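Local coordinates for octaprenyl-diphosphate synthase (Bacteroides thetaiotaomicron, PDB 3RMG), which makes geranylgeranyl diphosphate, a C20 isoprenoid, by adding isopentenyl units to shorter allylic diphosphates in a magnesium-dependent prenyl transfer, at the interface of chains A and B. Residues are numbered along the deposited sequence; one frame, centred on the assembly and turned at random. Chains: chain A/B, Octaprenyl-diphosphate synthase.

Contact 1: the interface of chains A and B. Residues chain A 86, 89, 109, 112; chain B 86, 89, 112, 116.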
# COMPACT_ATOMS: atom_id res chain seq x y z
N HIS A 86 -1.89 -5.76 7.80
CA HIS A 86 -3.19 -5.44 7.23
C HIS A 86 -4.18 -6.58 7.44
O HIS A 86 -5.39 -6.37 7.52
CB HIS A 86 -3.06 -5.10 5.74
CG HIS A 86 -2.79 -3.65 5.48
ND1 HIS A 86 -2.86 -3.09 4.22
CD2 HIS A 86 -2.48 -2.63 6.32
CE1 HIS A 86 -2.59 -1.80 4.30
NE2 HIS A 86 -2.36 -1.50 5.56
N VAL A 89 -5.92 -6.40 10.87
CA VAL A 89 -6.98 -5.41 10.79
C VAL A 89 -8.30 -6.03 10.37
O VAL A 89 -9.31 -5.87 11.04
CB VAL A 89 -6.62 -4.29 9.80
CG1 VAL A 89 -7.87 -3.75 9.12
CG2 VAL A 89 -5.87 -3.17 10.53
N LYS A 109 -7.34 2.21 12.94
CA LYS A 109 -7.02 3.23 11.91
C LYS A 109 -5.56 3.52 11.48
O LYS A 109 -5.25 3.57 10.31
CB LYS A 109 -7.69 4.56 12.25
N VAL A 112 -3.66 0.48 9.67
CA VAL A 112 -3.85 0.46 8.22
C VAL A 112 -2.87 1.43 7.59
O VAL A 112 -2.30 1.16 6.53
CB VAL A 112 -5.29 0.85 7.81
CG1 VAL A 112 -5.31 1.44 6.41
CG2 VAL A 112 -6.21 -0.36 7.87
N HIS B 86 -8.77 4.15 1.96
CA HIS B 86 -8.26 3.79 3.29
C HIS B 86 -8.68 4.81 4.35
O HIS B 86 -8.85 4.47 5.51
CB HIS B 86 -6.73 3.60 3.28
CG HIS B 86 -6.29 2.25 2.80
ND1 HIS B 86 -4.99 1.98 2.42
CD2 HIS B 86 -6.97 1.10 2.63
CE1 HIS B 86 -4.89 0.72 2.05
NE2 HIS B 86 -6.08 0.16 2.16
N VAL B 89 -11.71 4.10 6.92
CA VAL B 89 -11.71 3.29 8.13
C VAL B 89 -11.85 4.23 9.33
O VAL B 89 -12.02 3.78 10.47
CB VAL B 89 -10.41 2.49 8.26
CG1 VAL B 89 -9.23 3.44 8.43
CG2 VAL B 89 -10.50 1.53 9.43
N VAL B 112 -9.85 -1.65 3.26
CA VAL B 112 -8.45 -2.03 3.34
C VAL B 112 -7.99 -2.83 2.12
O VAL B 112 -7.01 -2.48 1.44
CB VAL B 112 -8.17 -2.86 4.59
CG1 VAL B 112 -6.70 -3.28 4.62
CG2 VAL B 112 -8.54 -2.08 5.84
N ASP B 116 -5.68 -1.56 -0.74
CA ASP B 116 -4.35 -2.15 -0.93
C ASP B 116 -4.13 -2.53 -2.38
O ASP B 116 -3.03 -2.39 -2.92
CB ASP B 116 -4.17 -3.37 -0.02
CG ASP B 116 -3.87 -2.99 1.42
OD1 ASP B 116 -3.87 -1.78 1.76
OD2 ASP B 116 -3.63 -3.91 2.23
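A:His86 points its imidazole edge-on at the carboxylate of B:Asp116, the two side chains arriving from opposite directions with ring and carboxylate modelled nearly coplanar. In this trans-prenyltransferase of the FPP/GGPP synthase family, A:His86 directly precedes the first aspartate-rich DDxxD motif, and A:Val89 lies within it; the same holds in chain B. ND1 of A:His86 sits 3.0 Å from OD1 of B:Asp116, a distance that suits a hydrogen bond, but the still shorter approach of OD2 is doubtful, so the exact placement and turn of the carboxylate carry little weight. The far side of the ring is fixed within its own chain: NE2 of A:His86 gives a hydrogen bond to the backbone O of A:Val112 (2.8 Å, 162° at the hydrogen), on a lone pair in the carbonyl plane. B:His86 NE2 makes the matching bond to O of B:Val112 at 2.9 Å. Its ring, however, presents a face across the interface, and CG1 of A:Val112 rests 3.8 Å above that plane, displaced toward the rim. This methyl is anti to the backbone N (chi1 154°), which leaves the other branch to meet its twin: CG2 of A:Val112 touches CG2 of B:Val112 at 3.5 Å, the two side chains crossing obliquely. CG1 of A:Val89 adds to the same methyl of B:Val112 at 3.7 Å. Farther along, CG1 of B:Val89 lies 4.1 Å from CA of A:Lys109, whose side chain is incompletely modelled.

Contact 2: the interface of chains A and B. Residues chain A 149-150, 153; chain B 113.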
# COMPACT_ATOMS: atom_id res chain seq x y z
N GLU A 149 -6.47 -12.36 -2.03
CA GLU A 149 -6.97 -12.19 -0.72
C GLU A 149 -8.23 -11.34 -0.67
O GLU A 149 -8.88 -11.25 0.36
CB GLU A 149 -5.83 -11.80 0.23
CG GLU A 149 -6.24 -11.01 1.38
CD GLU A 149 -5.88 -11.68 2.65
OE1 GLU A 149 -6.19 -11.12 3.71
OE2 GLU A 149 -5.30 -12.77 2.62
N LEU A 150 -8.55 -10.70 -1.78
CA LEU A 150 -9.77 -9.94 -1.92
C LEU A 150 -10.87 -10.87 -2.47
O LEU A 150 -12.05 -10.58 -2.42
CB LEU A 150 -9.52 -8.78 -2.86
CG LEU A 150 -10.70 -7.85 -3.09
CD1 LEU A 150 -11.01 -7.11 -1.86
CD2 LEU A 150 -10.44 -6.93 -4.23
N LEU A 153 -12.31 -13.06 0.59
CA LEU A 153 -13.41 -12.32 1.20
C LEU A 153 -14.73 -12.44 0.44
O LEU A 153 -15.79 -12.55 1.05
CB LEU A 153 -13.03 -10.84 1.36
CG LEU A 153 -14.09 -9.94 1.99
CD1 LEU A 153 -14.49 -10.46 3.36
CD2 LEU A 153 -13.59 -8.50 2.08
N LEU B 113 -8.70 -3.91 1.85
CA LEU B 113 -8.35 -4.81 0.76
C LEU B 113 -8.40 -4.09 -0.57
O LEU B 113 -7.45 -4.15 -1.35
CB LEU B 113 -9.30 -6.00 0.75
CG LEU B 113 -9.18 -6.87 2.00
CD1 LEU B 113 -10.40 -7.78 2.13
CD2 LEU B 113 -7.89 -7.69 1.96
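The flat peptide group joining A:Glu149 to A:Leu150 turns one face to B:Leu113, whose CD2 methyl sits on that side, beyond the carbonyl oxygen end, 4.0 Å from O of A:Glu149. The carboxylate of A:Glu149, the other flat group, does not make the close contact; the aliphatic part of that side chain does, with CG 3.8 Å from CD2 of B:Leu113 and the two chains crossing at about a right angle. A bend at chi2 (121°) carries the acid group on past the leucine. B:Leu113 is the side chain that enters the partner, with 77 Å² of its surface hidden; its CB and both methyls touch chain A, CD1 being shared between the two leucines. Its stem slides past A:Leu150 in the opposite direction, CB of B:Leu113 lying 3.3 Å from CD1 of A:Leu150. Its CD1 branch meets CD2 of A:Leu153, again at 3.3 Å, the side chains meeting at a slant. Both leucines of chain A hold CG anti to the backbone N (chi1 -178° for A:Leu150), and from successive turns of helix 132-154 they close on the incoming residue. The two shortest carbon pairs are tighter than usual van der Waals contact, a sign of close packing. The patch thus docks the helix bearing B:Leu113 against the end of helix 132-154 of chain A, through aliphatic contacts in the dimer interface characteristic of this prenyltransferase family.

Contact 3: the interface of chains A and B. Residues chain A 30, 120-121, 124; chain B 139-140, 142-143.
B:Gln143, with 61 Å² hidden, lays its side-chain amide across A:Val124 and A:Thr121, meeting each at about a right angle. The CG2 methyl of A:Val124 stands over one face of the amide, 3.5 Å from CD of B:Gln143 and the same 3.5 Å from its NE2. That methyl is put there by a valine rotamer with CG1 anti to the backbone N (chi1 179°) and CG2 beside it; A:Val124 has 51 Å² hidden. The amide oxygen is met separately: OG1 of A:Thr121, the hydroxyl, donates a hydrogen bond to OE1 of B:Gln143 at 3.3 Å. This bond is long but well directed, lying in the carbonyl plane on a lone pair with a C=O...donor angle of 122°. Methyl above and hydroxyl in plane would together limit how the amide can tilt and turn. One helical turn before A:Val124, A:Ala120 presses its CB onto the backbone of the opposing helix, 3.4 Å from N of B:Gln143 and 3.6 Å from C of B:Gly142. The lack of a side chain at B:Gly142 and the small one at A:Ala120 suit this near approach. CB of B:Ser139 flanks CG2 of A:Val124 at 4.0 Å, while A:Asp30 nearby is poorly ordered. The site packs helix 102-128 of chain A on helix 132-150 of chain B, adding a polar link that may help set the register of the two subunits.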
# COMPACT_ATOMS: atom_id res chain seq x y z
N ASP A 30 10.86 13.02 6.67
CA ASP A 30 10.20 11.73 6.87
C ASP A 30 10.24 11.30 8.34
O ASP A 30 10.81 10.26 8.67
CB ASP A 30 10.85 10.67 5.96
CG ASP A 30 9.85 9.62 5.46
OD1 ASP A 30 9.01 9.95 4.59
OD2 ASP A 30 9.91 8.46 5.92
N ALA A 120 4.68 1.38 1.23
CA ALA A 120 5.34 2.38 0.41
C ALA A 120 6.85 2.24 0.58
O ALA A 120 7.61 2.24 -0.39
CB ALA A 120 4.88 3.79 0.80
N THR A 121 7.29 2.13 1.83
CA THR A 121 8.71 1.94 2.07
C THR A 121 9.17 0.72 1.25
O THR A 121 10.19 0.77 0.54
CB THR A 121 9.03 1.80 3.55
OG1 THR A 121 8.52 2.95 4.24
CG2 THR A 121 10.54 1.71 3.77
N VAL A 124 9.91 1.90 -2.21
CA VAL A 124 11.14 2.70 -2.25
C VAL A 124 12.34 1.78 -2.37
O VAL A 124 13.20 1.95 -3.25
CB VAL A 124 11.31 3.55 -0.98
CG1 VAL A 124 12.62 4.36 -1.03
CG2 VAL A 124 10.11 4.46 -0.79
N SER B 139 6.72 6.51 -5.17
CA SER B 139 6.92 5.71 -4.00
C SER B 139 7.21 6.62 -2.80
O SER B 139 6.63 6.45 -1.72
CB SER B 139 8.04 4.69 -4.24
OG SER B 139 9.27 5.34 -4.55
N SER B 140 8.09 7.61 -2.97
CA SER B 140 8.33 8.54 -1.87
C SER B 140 7.05 9.28 -1.49
O SER B 140 6.75 9.44 -0.32
CB SER B 140 9.48 9.50 -2.16
OG SER B 140 9.31 10.09 -3.43
N GLY B 142 4.00 8.10 -1.77
CA GLY B 142 3.19 7.12 -1.04
C GLY B 142 3.61 7.11 0.41
O GLY B 142 2.79 7.08 1.32
N GLN B 143 4.91 7.15 0.63
CA GLN B 143 5.47 7.24 1.96
C GLN B 143 4.96 8.48 2.69
O GLN B 143 4.53 8.40 3.84
CB GLN B 143 6.98 7.37 1.87
CG GLN B 143 7.71 6.08 1.82
CD GLN B 143 9.19 6.30 2.03
OE1 GLN B 143 9.82 5.61 2.83
NE2 GLN B 143 9.75 7.28 1.33

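All three contacts belong to one two-fold dimer interface. The C-alpha centres of contacts 1 and 2 are about 12 Å apart, of contacts 1 and 3 about 17 Å, and of contacts 2 and 3 about 23 Å. Helix 102-128 of chain A serves contacts 1 and 3; its chain B counterpart, 105-127, serves contacts 1 and 2 through adjacent residues. Contact 2 uses the C-terminal end of helix 132-154 of chain A, contact 3 an earlier stretch of its chain B copy, 132-150. Subunit pairing therefore runs along these two helices of both chains and, in contact 1, takes in the end of helix 67-90, at the aspartate-rich motif.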